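Local coordinates for protein prgH (Salmonella enterica subsp. enterica serovar Typhimurium, PDB 4G2S) that forms part of the basal body of the type III secretion system used in cell invasion, the crystallised fragment being a domain of the FHA class, at residues 66-69 against 70-74. Numbering follows the deposited sequence.
Sequences QVDT and DATEI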
loop_
_atom_site.group_PDB
_atom_site.type_symbol
_atom_site.label_atom_id
_atom_site.label_comp_id
_atom_site.label_asym_id
_atom_site.label_seq_id
_atom_site.Cartn_x
_atom_site.Cartn_y
_atom_site.Cartn_z
ATOM N N GLN A 66 15.807 24.945 -4.979
ATOM C CA GLN A 66 16.851 25.308 -4.019
ATOM C C GLN A 66 16.590 26.685 -3.420
ATOM O O GLN A 66 16.510 27.650 -4.159
ATOM C CB GLN A 66 18.217 25.358 -4.696
ATOM C CG GLN A 66 19.339 25.492 -3.709
ATOM C CD GLN A 66 20.725 25.395 -4.337
ATOM O OE1 GLN A 66 20.888 24.991 -5.483
ATOM N NE2 GLN A 66 21.736 25.734 -3.554
ATOM N N VAL A 67 16.528 26.755 -2.100
ATOM C CA VAL A 67 16.187 27.976 -1.349
ATOM C C VAL A 67 17.448 28.212 -0.541
ATOM O O VAL A 67 17.737 27.393 0.373
ATOM C CB VAL A 67 15.005 27.747 -0.395
ATOM C CG1 VAL A 67 14.751 28.945 0.511
ATOM C CG2 VAL A 67 13.727 27.336 -1.141
ATOM N N ASP A 68 18.209 29.283 -0.875
ATOM C CA ASP A 68 19.496 29.534 -0.193
ATOM C C ASP A 68 19.205 29.804 1.275
ATOM O O ASP A 68 18.082 30.117 1.649
ATOM C CB ASP A 68 20.380 30.654 -0.841
ATOM C CG ASP A 68 19.882 32.104 -0.560
ATOM O OD1 ASP A 68 18.686 32.303 -0.222
ATOM O OD2 ASP A 68 20.713 33.060 -0.684
ATOM N N THR A 69 20.234 29.698 2.097
ATOM C CA THR A 69 20.068 29.707 3.549
ATOM C C THR A 69 19.400 31.018 3.954
ATOM O O THR A 69 18.561 31.055 4.845
ATOM C CB THR A 69 21.420 29.557 4.279
ATOM O OG1 THR A 69 22.140 30.791 4.218
ATOM C CG2 THR A 69 22.273 28.430 3.656
ATOM N N ASP A 70 19.773 32.078 3.245
ATOM C CA ASP A 70 19.234 33.411 3.447
ATOM C C ASP A 70 17.783 33.626 3.012
ATOM O O ASP A 70 17.152 34.607 3.429
ATOM C CB ASP A 70 20.116 34.422 2.704
ATOM C CG ASP A 70 20.458 35.609 3.565
ATOM O OD1 ASP A 70 20.057 35.595 4.744
ATOM O OD2 ASP A 70 21.135 36.540 3.095
ATOM N N ALA A 71 17.273 32.739 2.159
ATOM C CA ALA A 71 15.948 32.886 1.543
ATOM C C ALA A 71 15.830 34.116 0.631
ATOM O O ALA A 71 14.728 34.647 0.471
ATOM C CB ALA A 71 14.843 32.891 2.610
ATOM N N THR A 72 16.946 34.556 0.027
ATOM C CA THR A 72 16.940 35.704 -0.903
ATOM C C THR A 72 17.012 35.330 -2.395
ATOM O O THR A 72 16.665 36.145 -3.248
ATOM C CB THR A 72 18.092 36.685 -0.615
ATOM O OG1 THR A 72 19.343 36.016 -0.821
ATOM C CG2 THR A 72 18.008 37.230 0.812
ATOM N N GLU A 73 17.468 34.125 -2.729
ATOM C CA GLU A 73 17.446 33.689 -4.135
ATOM C C GLU A 73 16.828 32.299 -4.284
ATOM O O GLU A 73 17.072 31.438 -3.436
ATOM C CB GLU A 73 18.849 33.747 -4.763
ATOM C CG GLU A 73 19.845 32.686 -4.288
ATOM C CD GLU A 73 20.989 32.446 -5.271
ATOM O OE1 GLU A 73 21.242 33.300 -6.144
ATOM O OE2 GLU A 73 21.641 31.389 -5.169
ATOM N N ILE A 74 16.015 32.104 -5.341
ATOM C CA ILE A 74 15.359 30.803 -5.627
ATOM C C ILE A 74 15.721 30.238 -6.988
ATOM O O ILE A 74 15.441 30.858 -8.044
ATOM C CB ILE A 74 13.786 30.809 -5.517
ATOM C CG1 ILE A 74 13.328 31.237 -4.121
ATOM C CG2 ILE A 74 13.235 29.410 -5.757
ATOM C CD1 ILE A 74 11.889 31.694 -4.077
#
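Asp-68 reaches across the beta hairpin that joins strand 63-67 to strand 74-80 and receives the backbone N-H groups of Thr-72 and Glu-73 on its carboxylate. The reversal begins with a type I turn from Asp-68 to Ala-71, closed by Ala-71 N donating to Asp-68 O at 2.8 Å. Asp-68 CG sits between its own backbone N and carbonyl carbon (chi1 75°), and this turns the carboxylate inward over the loop. Its two oxygens divide the work. OD1 accepts the backbone N-H of Thr-72 on its syn lone pair (Thr-72 N to Asp-68 OD1, 2.9 Å), and more weakly that of Glu-73, a long but nearly straight bond (Glu-73 N to Asp-68 OD1 3.3 Å, 173°). OD2 takes a weak bond from the Thr-72 hydroxyl (Thr-72 OG1 to Asp-68 OD2, 3.3 Å); one threonine thus meets both oxygens, firmly through its backbone N and only weakly through its hydroxyl, which together should limit rotation of the group. The side chain of Glu-73 crosses that of Asp-68 at about a right angle, its CG against the carboxylate, whereas Asp-70 runs alongside Asp-68 and points the same way. Three acidic groups thus gather here, and the backbone N-H groups probably help to offset the charge on Asp-68. Where the strands meet, Val-67 and Ile-74 form an antiparallel non-hydrogen-bonded pair, both side chains buried on the same face of the sheet, Val-67 touching Leu-23 and Ile-74 touching Val-89 and Leu-91. Toward the turn, Val-67 CG1 lies 4.5 Å from Ala-71 CB.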